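PDB 6CHU: citrate lyase subunit beta-like protein from Mycobacterium tuberculosis H37Rv, which acts as a magnesium-dependent carbon-carbon lyase of the HpcH/HpaI aldolase family, a bifunctional enzyme of itaconate dissimilation and leucine catabolism. Local coordinates for residues L11-P16 with P66-V71; V71-G76 with E86-T91; V96-A101 with A105-L110; V115-E120 with A129-A134; T173-A178 with R183-A188. All coordinates share one frame; numbering follows the deposited sequence.

In the fold
The chain folds into a TIM barrel of eight parallel strands, and the five contacts follow in series, contacts 1 and 2 sharing V71. Contact 1, at the surface, joins the segment before the first strand to the loop leading into strand 69-72. Contacts 2 and 3 pack helices 79-89 and 104-108 on neighbouring strands 69-72 and 95-98, centres about 11 Å apart. Contact 4 (centre about 7 Å from that of contact 3) uses strand 114-119; contact 5 (centre about 9 Å from that of contact 4) uses strand 184-187. Contacts 2 and 5, centres about 23 Å apart, sit on opposite sides of the chain's centre. R72, K100 and E120 meet around the magnesium and substrate site.

Contact 1. Residues L11-P16 with P66-V71; sequences LRAAGP and PERTVV
A14 and R68 bring the two backbones nearest each other, with their CA atoms 7.3 Å apart. L11 to A13 have helical backbone angles without the regular helical bonds, and a weak bond from A14 N to L11 O rounds off the turn; facing it, P66 to R68 form the loop that leads into strand 69-72. With the main chains this far apart, the arginine side chain has to span the distance. Beside the backbone N at chi1 and bent at chi2 (-63°), it swings its tip across to the alanines. The CB of A14 sits over one face of the guanidinium, displaced toward the rim, and comes to 3.5 Å from R68 NE and 3.7 Å from R68 CD. The CB of A13 approaches obliquely, 4.2 Å from R68 NH2. A bond within its own loop helps to hold the flat group: R68 NH1 donates to E67 O over 3.1 Å, almost in the guanidinium plane, although the donor stands well above the plane of that carbonyl. The contact, a methyl laid on a planar cation at the surface, joins the loops leading into strands 17-22 and 69-72, at the N-terminal ends of these TIM-barrel strands. A14 also packs on V38 of strand 38-42, the R68 and V70 backbones pair with V39 there, and L11 and V70 both lean on W18 of strand 17-22.

Contact 2. Residues V71-G76 with E86-T91; sequences VRINAG and EALAGT. With EDO (1,2-ethanediol), chain G; ACT (acetate ion), chain E; ACT (acetate ion), chain F.
L88 O, near the C-terminal end of helix 79-89, is held twice by T91, where the chain leaves the helix: T91 OG1 donates to it over 2.7 Å and the T91 backbone N over 3.0 Å. The helix belongs to a beta-alpha-beta unit of the TIM barrel, the crossover from strand 69-72 to strand 95-98, and L88 packs on V71 of the first strand and on I73 just beyond its end. Its two methyls divide the work. L88 CD2 reaches V71 CG2 at 3.9 Å, the two side chains sliding past each other in opposite directions, while L88 CD1 meets I73 CG2 at 3.7 Å, the pair crossing at about a right angle. V96 of strand 95-98 and L59 of helix 52-61 also pack on L88.

Between V71 and I73, R72 points the other way, into the substrate site. Its chain leaves with CG anti to the backbone N (chi1 -177°) and bends at chi3, and NE forms a salt bridge with D42. Two acetates, probably from the crystallisation liquor, lie at the guanidinium edge, in its plane: R72 NH1 donates to OXT of the chain F acetate at 2.9 Å, and R72 NH2 to OXT of the chain E acetate at 2.7 Å, nearly straight at 174°.

Contact 3. Residues V96-A101 with A105-L110; sequences VMLPKA and AQVIEL
Segments 96-101 and 105-110 have their near ends at A101 and Q106, whose CA atoms are 6.8 Å apart, and their far ends at V96 and L110, with CA atoms 8.4 Å apart. They belong to the beta-alpha-beta unit of the TIM barrel made by strand 95-98, helix 104-108 and strand 114-119. L98 is the centre of the apolar layer between them. L98 CD1 goes to L110 CD1 at 4.0 Å and L98 CD2 to Q106 CB at 3.9 Å, crossing the glutamine at about a right angle. L110 CD1 is shared, because V96 CG2 touches it as well at 4.0 Å.

Beyond this layer the contact turns polar. The Q106 side chain stretches out so that Q106 OE1 takes a bond from E102 N and lies 3.6 Å from A101 CA. Q106 NE2 donates to a water 3.0 Å away, and that water sits 2.8 Å from K100 O. K100, in a left-handed backbone conformation, sends its chain away from the helix, to salt bridges with E44 and D45 and a hydrogen bond to the magnesium ligand D146. On the barrel, the strand pairs with V71 and I73 on one side and with I116 on the other, while L110 fills in against Q81 and L85 of helix 79-89.

Contact 4. Residues V115-E120 with A129-A134; sequences VIALVE and AEIAAA. With MG (magnesium ion), chain B.
I131, with the most surface buried here, projects from helix 128-133 onto strand 114-119 and covers both A117 and V119. Its two branches land on different residues. I131 CG2 presses on A117 CB at 3.4 Å, closer than carbons usually sit, so the helix is packed tightly at this point. The longer branch runs up the strand and sets I131 CD1 4.2 Å from V119 CG2. A117 and V119 are two apart on the strand and therefore face the helix together; A117, the small residue at this point, is consistent with a distance of 7.3 Å between the CA atoms of A117 and I131.

Just beyond the end of the strand E120 binds the magnesium ion. With chi1 at 48° and an extended chain beyond, its carboxylate reaches the metal through one oxygen: E120 OE1 binds the magnesium at 2.1 Å, whereas E120 OE2 stays 3.5 Å from it, accepts from K100 N and lies 2.7 Å from a water that is itself a ligand. Three waters and D146 are among the other ligands. Around the apolar contact, I131 also leans on V107 of helix 104-108 and on M140 of strand 137-142, the next strand of the barrel, whose G139 pairs with the A117 backbone. On the helix, A129 packs against V126 of a second subunit.

Contact 5. Residues T173-A178 with R183-A188; sequences TILLAA and RLALDA
A185 turns its methyl from strand 184-187 straight at helix 165-180, where L175 and A178 receive it. The two meet it differently. L175 leaves the helix beside the strand, not facing it, but its first torsion, near trans at 173°, carries L175 CD1 back over the strand to 3.7 Å from A185 CB. A178 points directly at the strand: A178 CB lies 4.0 Å from A185 CB and 3.6 Å from L184 O, so a methyl rests against a carbonyl as well as against another methyl. With the A178 and A185 methyls facing each other, the short axes pass 7.7 Å apart and run nearly antiparallel at 166°, as expected where a barrel helix returns into its following strand.

Where the chain turns back, R183 N donates to A178 O over 2.8 Å, with a fairly straight N-H...O angle of 162° but from well above the carbonyl plane. R183 CB faces the helix, 3.5 Å from the same A178 O, and the chain then bends at chi2 and carries the guanidinium away, where NE donates to A132 O of helix 128-133. The helix also meets a second subunit, L175 packing on V166 and L176 on H169 of that chain. The chemistry is thus mainly apolar, with one backbone bond joining the residue just before the strand to the helix, while the arginine's charged end ties that same turn to the neighbouring helix.

Contact 1. Residues L11-P16 with P66-V71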
# COMPACT_ATOMS: atom_id res chain seq x y z
N LEU A 11 4.24 7.00 -27.16
CA LEU A 11 3.54 5.82 -26.66
C LEU A 11 2.11 6.13 -26.27
O LEU A 11 1.22 5.29 -26.46
CB LEU A 11 4.31 5.23 -25.48
CG LEU A 11 5.71 4.69 -25.78
CD1 LEU A 11 6.36 4.16 -24.50
CD2 LEU A 11 5.66 3.62 -26.85
N ARG A 12 1.85 7.33 -25.74
CA ARG A 12 0.48 7.71 -25.43
C ARG A 12 -0.38 7.82 -26.68
O ARG A 12 -1.60 7.63 -26.61
CB ARG A 12 0.46 9.03 -24.65
CG ARG A 12 0.86 8.86 -23.20
CD ARG A 12 0.97 10.17 -22.46
NE ARG A 12 1.39 9.94 -21.09
CZ ARG A 12 2.66 9.89 -20.69
NH1 ARG A 12 3.64 10.07 -21.57
NH2 ARG A 12 2.95 9.66 -19.42
N ALA A 13 0.23 8.11 -27.83
CA ALA A 13 -0.55 8.18 -29.07
C ALA A 13 -1.02 6.80 -29.51
O ALA A 13 -2.06 6.68 -30.16
CB ALA A 13 0.26 8.84 -30.18
N ALA A 14 -0.26 5.75 -29.18
CA ALA A 14 -0.69 4.41 -29.53
C ALA A 14 -1.80 3.95 -28.58
O ALA A 14 -1.94 4.44 -27.46
CB ALA A 14 0.49 3.44 -29.49
N GLY A 15 -2.58 2.98 -29.04
CA GLY A 15 -3.67 2.47 -28.26
C GLY A 15 -3.18 1.72 -27.03
O GLY A 15 -1.98 1.60 -26.77
N PRO A 16 -4.14 1.19 -26.27
CA PRO A 16 -3.81 0.53 -25.00
C PRO A 16 -3.45 -0.94 -25.12
O PRO A 16 -3.13 -1.56 -24.09
CB PRO A 16 -5.12 0.69 -24.21
CG PRO A 16 -6.19 0.60 -25.28
CD PRO A 16 -5.59 1.23 -26.52
N PRO A 66 9.75 1.03 -35.34
CA PRO A 66 10.25 1.43 -34.02
C PRO A 66 9.38 2.45 -33.31
O PRO A 66 9.55 2.63 -32.10
CB PRO A 66 11.65 2.00 -34.33
CG PRO A 66 11.55 2.47 -35.72
CD PRO A 66 10.61 1.51 -36.42
N GLU A 67 8.45 3.12 -34.00
CA GLU A 67 7.49 3.98 -33.32
C GLU A 67 6.45 3.19 -32.53
O GLU A 67 5.75 3.78 -31.70
CB GLU A 67 6.77 4.89 -34.33
CG GLU A 67 7.70 5.72 -35.20
CD GLU A 67 8.63 6.61 -34.39
OE1 GLU A 67 8.23 7.05 -33.29
OE2 GLU A 67 9.75 6.87 -34.86
N ARG A 68 6.35 1.88 -32.76
CA ARG A 68 5.29 1.07 -32.16
C ARG A 68 5.82 -0.25 -31.63
O ARG A 68 5.05 -1.19 -31.46
CB ARG A 68 4.18 0.82 -33.18
CG ARG A 68 3.41 2.06 -33.58
CD ARG A 68 2.69 2.66 -32.38
NE ARG A 68 1.76 3.72 -32.76
CZ ARG A 68 2.02 5.02 -32.66
NH1 ARG A 68 3.19 5.43 -32.19
NH2 ARG A 68 1.11 5.91 -33.04
N THR A 69 7.13 -0.34 -31.37
CA THR A 69 7.75 -1.57 -30.91
C THR A 69 8.74 -1.26 -29.80
O THR A 69 9.54 -0.34 -29.91
CB THR A 69 8.46 -2.30 -32.05
OG1 THR A 69 7.57 -2.38 -33.18
CG2 THR A 69 8.82 -3.73 -31.63
N VAL A 70 8.67 -2.08 -28.74
CA VAL A 70 9.52 -2.04 -27.55
C VAL A 70 10.20 -3.40 -27.41
O VAL A 70 9.63 -4.42 -27.80
CB VAL A 70 8.69 -1.69 -26.29
CG1 VAL A 70 9.50 -1.85 -25.00
CG2 VAL A 70 8.12 -0.29 -26.40
N VAL A 71 11.42 -3.42 -26.88
CA VAL A 71 12.17 -4.67 -26.74
C VAL A 71 12.34 -4.97 -25.26
O VAL A 71 12.93 -4.16 -24.53
CB VAL A 71 13.53 -4.61 -27.45
CG1 VAL A 71 14.29 -5.93 -27.30
CG2 VAL A 71 13.35 -4.28 -28.95

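Contact 2. Residues V71-G76 with E86-T91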
# COMPACT_ATOMS: atom_id res chain seq x y z
N VAL A 71 11.42 -3.42 -26.88
CA VAL A 71 12.17 -4.67 -26.74
C VAL A 71 12.34 -4.97 -25.26
O VAL A 71 12.93 -4.16 -24.53
CB VAL A 71 13.53 -4.61 -27.45
CG1 VAL A 71 14.29 -5.93 -27.30
CG2 VAL A 71 13.35 -4.28 -28.95
N ARG A 72 11.83 -6.12 -24.80
CA ARG A 72 12.11 -6.55 -23.43
C ARG A 72 13.45 -7.25 -23.39
O ARG A 72 13.64 -8.30 -24.04
CB ARG A 72 11.01 -7.45 -22.86
CG ARG A 72 11.35 -7.81 -21.39
CD ARG A 72 10.17 -8.35 -20.58
NE ARG A 72 9.81 -9.72 -20.95
CZ ARG A 72 9.00 -10.48 -20.21
NH1 ARG A 72 8.49 -10.00 -19.09
NH2 ARG A 72 8.69 -11.72 -20.60
N ILE A 73 14.40 -6.66 -22.66
CA ILE A 73 15.73 -7.23 -22.50
C ILE A 73 15.74 -8.08 -21.24
O ILE A 73 14.70 -8.25 -20.59
CB ILE A 73 16.80 -6.12 -22.44
CG1 ILE A 73 16.58 -5.21 -21.23
CG2 ILE A 73 16.80 -5.32 -23.75
CD1 ILE A 73 17.58 -4.01 -21.15
N ASN A 74 16.89 -8.63 -20.89
CA ASN A 74 17.03 -9.45 -19.70
C ASN A 74 17.43 -8.59 -18.51
O ASN A 74 17.69 -7.39 -18.63
CB ASN A 74 18.01 -10.59 -19.99
CG ASN A 74 17.38 -11.68 -20.85
OD1 ASN A 74 16.75 -12.59 -20.32
ND2 ASN A 74 17.52 -11.56 -22.17
N ALA A 75 17.44 -9.20 -17.33
CA ALA A 75 17.50 -8.42 -16.10
C ALA A 75 18.88 -7.81 -15.89
O ALA A 75 19.89 -8.27 -16.44
CB ALA A 75 17.11 -9.28 -14.89
N GLY A 76 18.92 -6.76 -15.07
CA GLY A 76 20.16 -6.08 -14.73
C GLY A 76 21.22 -7.03 -14.20
O GLY A 76 20.92 -7.95 -13.43
N GLU A 86 24.10 -5.44 -27.00
CA GLU A 86 24.92 -5.53 -28.20
C GLU A 86 24.06 -5.75 -29.43
O GLU A 86 24.26 -5.11 -30.46
CB GLU A 86 25.96 -6.63 -28.05
CG GLU A 86 27.02 -6.30 -27.03
CD GLU A 86 27.79 -7.52 -26.56
OE1 GLU A 86 27.53 -8.63 -27.08
OE2 GLU A 86 28.65 -7.37 -25.68
N ALA A 87 23.08 -6.66 -29.34
CA ALA A 87 22.22 -6.92 -30.49
C ALA A 87 21.39 -5.69 -30.84
O ALA A 87 21.17 -5.39 -32.02
CB ALA A 87 21.31 -8.12 -30.21
N LEU A 88 20.92 -4.96 -29.82
CA LEU A 88 20.09 -3.78 -30.05
C LEU A 88 20.83 -2.68 -30.78
O LEU A 88 20.20 -1.84 -31.43
CB LEU A 88 19.59 -3.25 -28.72
CG LEU A 88 18.32 -3.90 -28.20
CD1 LEU A 88 18.10 -3.52 -26.74
CD2 LEU A 88 17.14 -3.46 -29.07
N ALA A 89 22.16 -2.66 -30.66
CA ALA A 89 22.96 -1.61 -31.28
C ALA A 89 22.69 -1.50 -32.78
O ALA A 89 22.66 -0.39 -33.33
CB ALA A 89 24.45 -1.89 -31.04
N GLY A 90 22.49 -2.63 -33.44
CA GLY A 90 22.25 -2.63 -34.87
C GLY A 90 20.79 -2.63 -35.26
O GLY A 90 20.42 -3.15 -36.31
N THR A 91 19.95 -2.06 -34.40
CA THR A 91 18.52 -1.88 -34.66
C THR A 91 18.16 -0.41 -34.54
O THR A 91 18.96 0.43 -34.10
CB THR A 91 17.65 -2.69 -33.70
OG1 THR A 91 17.72 -2.10 -32.39
CG2 THR A 91 18.12 -4.14 -33.62
C1 EDO G . 20.34 1.17 -30.38
O1 EDO G . 19.21 1.31 -31.25
C2 EDO G . 19.88 0.57 -29.06
O2 EDO G . 20.93 0.70 -28.09
C ACT E . 5.85 -13.50 -19.79
O ACT E . 4.83 -14.05 -19.30
OXT ACT E . 6.93 -13.21 -19.22
CH3 ACT E . 5.76 -13.14 -21.32
C ACT F . 5.71 -10.34 -16.78
O ACT F . 4.95 -10.19 -15.78
OXT ACT F . 6.92 -10.74 -16.80
CH3 ACT F . 5.09 -10.01 -18.16

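Contact 3. Residues V96-A101 with A105-L110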
# COMPACT_ATOMS: atom_id res chain seq x y z
N VAL A 96 13.40 0.16 -24.29
CA VAL A 96 13.53 -1.19 -23.76
C VAL A 96 12.64 -1.35 -22.54
O VAL A 96 12.33 -0.38 -21.82
CB VAL A 96 14.99 -1.55 -23.42
CG1 VAL A 96 15.86 -1.55 -24.68
CG2 VAL A 96 15.55 -0.58 -22.36
N MET A 97 12.23 -2.59 -22.30
CA MET A 97 11.51 -2.97 -21.09
C MET A 97 12.47 -3.76 -20.22
O MET A 97 13.06 -4.75 -20.68
CB MET A 97 10.27 -3.79 -21.42
CG MET A 97 9.51 -4.27 -20.18
SD MET A 97 8.01 -5.19 -20.61
CE MET A 97 6.95 -3.89 -21.21
N LEU A 98 12.65 -3.32 -18.97
CA LEU A 98 13.59 -3.92 -18.05
C LEU A 98 12.86 -4.82 -17.06
O LEU A 98 12.14 -4.30 -16.19
CB LEU A 98 14.36 -2.84 -17.29
CG LEU A 98 15.29 -3.35 -16.19
CD1 LEU A 98 16.46 -4.10 -16.76
CD2 LEU A 98 15.76 -2.19 -15.28
N PRO A 99 13.00 -6.13 -17.14
CA PRO A 99 12.31 -7.01 -16.18
C PRO A 99 13.07 -7.03 -14.86
O PRO A 99 14.26 -6.70 -14.78
CB PRO A 99 12.35 -8.38 -16.87
CG PRO A 99 13.69 -8.35 -17.58
CD PRO A 99 13.86 -6.91 -18.05
N LYS A 100 12.36 -7.46 -13.82
CA LYS A 100 12.90 -7.50 -12.46
C LYS A 100 13.58 -6.17 -12.12
O LYS A 100 14.63 -6.13 -11.48
CB LYS A 100 13.87 -8.67 -12.26
CG LYS A 100 13.20 -10.07 -12.15
CD LYS A 100 12.81 -10.64 -13.52
CE LYS A 100 12.09 -11.99 -13.38
NZ LYS A 100 11.91 -12.67 -14.71
N ALA A 101 12.97 -5.07 -12.55
CA ALA A 101 13.56 -3.76 -12.28
C ALA A 101 13.56 -3.50 -10.77
O ALA A 101 12.52 -3.57 -10.12
CB ALA A 101 12.79 -2.66 -13.00
N ALA A 105 19.38 2.78 -10.29
CA ALA A 105 20.66 2.53 -10.95
C ALA A 105 20.52 1.54 -12.11
O ALA A 105 21.19 1.69 -13.14
CB ALA A 105 21.69 2.04 -9.93
N GLN A 106 19.64 0.54 -11.97
CA GLN A 106 19.43 -0.40 -13.07
C GLN A 106 18.82 0.30 -14.28
O GLN A 106 19.12 -0.05 -15.42
CB GLN A 106 18.54 -1.57 -12.64
CG GLN A 106 19.28 -2.65 -11.87
CD GLN A 106 18.37 -3.82 -11.54
OE1 GLN A 106 17.15 -3.73 -11.68
NE2 GLN A 106 18.97 -4.94 -11.12
N VAL A 107 17.94 1.27 -14.03
CA VAL A 107 17.35 2.03 -15.14
C VAL A 107 18.39 2.96 -15.75
O VAL A 107 18.51 3.05 -16.98
CB VAL A 107 16.11 2.81 -14.66
CG1 VAL A 107 15.58 3.71 -15.78
CG2 VAL A 107 15.01 1.84 -14.19
N ILE A 108 19.16 3.64 -14.90
CA ILE A 108 20.13 4.61 -15.39
C ILE A 108 21.21 3.94 -16.24
O ILE A 108 21.70 4.52 -17.22
CB ILE A 108 20.72 5.38 -14.19
CG1 ILE A 108 19.66 6.32 -13.62
CG2 ILE A 108 22.00 6.16 -14.58
CD1 ILE A 108 20.00 6.85 -12.24
N GLU A 109 21.57 2.69 -15.91
CA GLU A 109 22.62 2.08 -16.72
C GLU A 109 22.17 1.73 -18.13
O GLU A 109 23.00 1.30 -18.94
CB GLU A 109 23.20 0.84 -16.01
CG GLU A 109 22.25 -0.31 -15.80
CD GLU A 109 22.90 -1.46 -15.06
OE1 GLU A 109 22.21 -2.47 -14.76
OE2 GLU A 109 24.11 -1.35 -14.75
N LEU A 110 20.89 1.92 -18.44
CA LEU A 110 20.36 1.74 -19.79
C LEU A 110 20.28 3.04 -20.58
O LEU A 110 19.96 2.99 -21.77
CB LEU A 110 18.97 1.10 -19.72
CG LEU A 110 18.93 -0.26 -19.01
CD1 LEU A 110 17.49 -0.80 -18.84
CD2 LEU A 110 19.82 -1.27 -19.76
O HOH W 1 16.65 -5.75 -13.72
O HOH W 2 17.08 -7.23 -10.70

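Contact 4. Residues V115-E120 with A129-A134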
# COMPACT_ATOMS: atom_id res chain seq x y z
N VAL A 115 13.20 3.67 -21.05
CA VAL A 115 13.03 2.44 -20.27
C VAL A 115 11.61 2.33 -19.75
O VAL A 115 11.10 3.26 -19.11
CB VAL A 115 14.03 2.37 -19.11
CG1 VAL A 115 13.84 1.07 -18.31
CG2 VAL A 115 15.46 2.48 -19.64
N ILE A 116 10.98 1.18 -19.99
CA ILE A 116 9.78 0.77 -19.27
C ILE A 116 10.23 -0.21 -18.20
O ILE A 116 10.70 -1.31 -18.51
CB ILE A 116 8.74 0.15 -20.21
CG1 ILE A 116 8.37 1.19 -21.27
CG2 ILE A 116 7.50 -0.31 -19.42
CD1 ILE A 116 7.48 0.69 -22.38
N ALA A 117 10.12 0.18 -16.93
CA ALA A 117 10.56 -0.66 -15.83
C ALA A 117 9.43 -1.61 -15.45
O ALA A 117 8.31 -1.17 -15.14
CB ALA A 117 10.97 0.20 -14.63
N LEU A 118 9.72 -2.90 -15.49
CA LEU A 118 8.75 -3.94 -15.13
C LEU A 118 9.10 -4.39 -13.72
O LEU A 118 10.09 -5.10 -13.49
CB LEU A 118 8.79 -5.09 -16.14
CG LEU A 118 8.11 -6.40 -15.76
CD1 LEU A 118 6.65 -6.18 -15.39
CD2 LEU A 118 8.23 -7.40 -16.94
N VAL A 119 8.31 -3.93 -12.76
CA VAL A 119 8.48 -4.28 -11.35
C VAL A 119 7.75 -5.58 -11.07
O VAL A 119 6.53 -5.68 -11.27
CB VAL A 119 7.98 -3.14 -10.44
CG1 VAL A 119 7.94 -3.59 -8.97
CG2 VAL A 119 8.87 -1.90 -10.60
N GLU A 120 8.49 -6.59 -10.61
CA GLU A 120 7.94 -7.92 -10.37
C GLU A 120 8.71 -8.63 -9.27
O GLU A 120 8.79 -9.86 -9.25
CB GLU A 120 7.94 -8.76 -11.68
CG GLU A 120 9.26 -8.73 -12.45
CD GLU A 120 9.17 -9.32 -13.84
OE1 GLU A 120 8.17 -10.03 -14.13
OE2 GLU A 120 10.11 -9.08 -14.64
N ALA A 129 9.06 4.22 -6.41
CA ALA A 129 9.14 5.66 -6.65
C ALA A 129 10.50 6.06 -7.21
O ALA A 129 10.59 6.90 -8.11
CB ALA A 129 8.84 6.44 -5.37
N GLU A 130 11.57 5.49 -6.66
CA GLU A 130 12.91 5.81 -7.16
C GLU A 130 13.09 5.33 -8.59
O GLU A 130 13.74 5.99 -9.41
CB GLU A 130 13.96 5.20 -6.24
CG GLU A 130 14.01 5.81 -4.82
CD GLU A 130 12.73 5.62 -3.97
OE1 GLU A 130 11.97 4.62 -4.16
OE2 GLU A 130 12.49 6.49 -3.09
N ILE A 131 12.53 4.17 -8.91
CA ILE A 131 12.60 3.65 -10.28
C ILE A 131 11.82 4.55 -11.24
O ILE A 131 12.30 4.90 -12.33
CB ILE A 131 12.08 2.20 -10.29
CG1 ILE A 131 13.04 1.30 -9.51
CG2 ILE A 131 11.93 1.70 -11.71
CD1 ILE A 131 12.47 -0.11 -9.23
N ALA A 132 10.60 4.93 -10.85
CA ALA A 132 9.79 5.78 -11.72
C ALA A 132 10.42 7.15 -11.94
O ALA A 132 10.27 7.73 -13.03
CB ALA A 132 8.38 5.95 -11.12
N ALA A 133 11.10 7.70 -10.93
CA ALA A 133 11.68 9.03 -11.04
C ALA A 133 12.97 9.05 -11.86
O ALA A 133 13.42 10.14 -12.25
CB ALA A 133 11.95 9.59 -9.65
N ALA A 134 13.58 7.90 -12.11
CA ALA A 134 14.84 7.84 -12.85
C ALA A 134 14.68 8.48 -14.22
O ALA A 134 13.67 8.29 -14.90
CB ALA A 134 15.30 6.39 -12.99
MG MG B . 8.01 -11.71 -15.40
O HOH W 3 9.81 -11.13 -16.30
O HOH W 4 6.13 -12.17 -14.41
O HOH W 5 7.98 -13.46 -16.59

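Contact 5. Residues T173-A178 with R183-A188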
# COMPACT_ATOMS: atom_id res chain seq x y z
N THR A 173 0.76 0.36 -6.15
CA THR A 173 2.07 1.00 -5.99
C THR A 173 2.62 1.48 -7.33
O THR A 173 3.10 2.61 -7.45
CB THR A 173 3.05 0.03 -5.32
OG1 THR A 173 2.57 -0.30 -4.00
CG2 THR A 173 4.44 0.65 -5.21
N ILE A 174 2.55 0.62 -8.35
CA ILE A 174 3.13 0.95 -9.65
C ILE A 174 2.31 2.02 -10.37
O ILE A 174 2.87 2.92 -11.01
CB ILE A 174 3.26 -0.34 -10.50
CG1 ILE A 174 4.70 -0.85 -10.40
CG2 ILE A 174 2.84 -0.14 -11.97
CD1 ILE A 174 5.11 -1.15 -9.02
N LEU A 175 0.98 1.95 -10.27
CA LEU A 175 0.14 2.98 -10.87
C LEU A 175 0.45 4.35 -10.27
O LEU A 175 0.60 5.35 -10.99
CB LEU A 175 -1.33 2.62 -10.66
CG LEU A 175 -2.33 3.69 -11.09
CD1 LEU A 175 -2.18 3.98 -12.58
CD2 LEU A 175 -3.77 3.26 -10.75
N LEU A 176 0.56 4.41 -8.94
CA LEU A 176 0.82 5.68 -8.28
C LEU A 176 2.23 6.20 -8.58
O LEU A 176 2.42 7.39 -8.84
CB LEU A 176 0.60 5.52 -6.78
CG LEU A 176 -0.86 5.29 -6.36
CD1 LEU A 176 -0.89 4.75 -4.92
CD2 LEU A 176 -1.67 6.57 -6.47
N ALA A 177 3.22 5.32 -8.54
CA ALA A 177 4.59 5.75 -8.82
C ALA A 177 4.72 6.25 -10.25
O ALA A 177 5.34 7.29 -10.50
CB ALA A 177 5.57 4.61 -8.55
N ALA A 178 4.14 5.53 -11.21
CA ALA A 178 4.17 5.97 -12.60
C ALA A 178 3.53 7.34 -12.75
O ALA A 178 4.11 8.26 -13.33
CB ALA A 178 3.46 4.94 -13.50
N ARG A 183 4.80 9.06 -15.91
CA ARG A 183 5.14 7.91 -16.73
C ARG A 183 3.88 7.17 -17.17
O ARG A 183 2.82 7.28 -16.54
CB ARG A 183 6.05 6.94 -15.97
CG ARG A 183 7.17 7.61 -15.15
CD ARG A 183 8.04 8.54 -16.00
NE ARG A 183 9.29 8.86 -15.31
CZ ARG A 183 10.11 9.84 -15.66
NH1 ARG A 183 9.80 10.63 -16.68
NH2 ARG A 183 11.24 10.05 -14.98
N LEU A 184 4.00 6.41 -18.26
CA LEU A 184 2.94 5.48 -18.63
C LEU A 184 2.78 4.42 -17.56
O LEU A 184 3.76 3.95 -16.98
CB LEU A 184 3.26 4.80 -19.96
CG LEU A 184 2.90 5.38 -21.32
CD1 LEU A 184 3.10 4.28 -22.34
CD2 LEU A 184 1.48 5.85 -21.35
N ALA A 185 1.53 4.00 -17.32
CA ALA A 185 1.25 2.91 -16.39
C ALA A 185 0.71 1.72 -17.17
O ALA A 185 -0.31 1.84 -17.86
CB ALA A 185 0.23 3.34 -15.32
N LEU A 186 1.39 0.58 -17.06
CA LEU A 186 1.03 -0.63 -17.79
C LEU A 186 0.56 -1.70 -16.81
O LEU A 186 1.29 -2.04 -15.86
CB LEU A 186 2.22 -1.15 -18.61
CG LEU A 186 2.76 -0.29 -19.76
CD1 LEU A 186 3.58 0.90 -19.24
CD2 LEU A 186 3.65 -1.17 -20.61
N ASP A 187 -0.63 -2.25 -17.04
CA ASP A 187 -1.17 -3.27 -16.15
C ASP A 187 -0.68 -4.65 -16.56
O ASP A 187 -0.36 -4.90 -17.73
CB ASP A 187 -2.71 -3.23 -16.15
CG ASP A 187 -3.31 -3.87 -14.90
OD1 ASP A 187 -2.66 -3.90 -13.85
OD2 ASP A 187 -4.46 -4.34 -14.98
N ALA A 188 -0.64 -5.56 -15.59
CA ALA A 188 -0.03 -6.88 -15.75
C ALA A 188 -0.85 -7.78 -16.70
O ALA A 188 -2.06 -7.61 -16.89
CB ALA A 188 0.11 -7.58 -14.40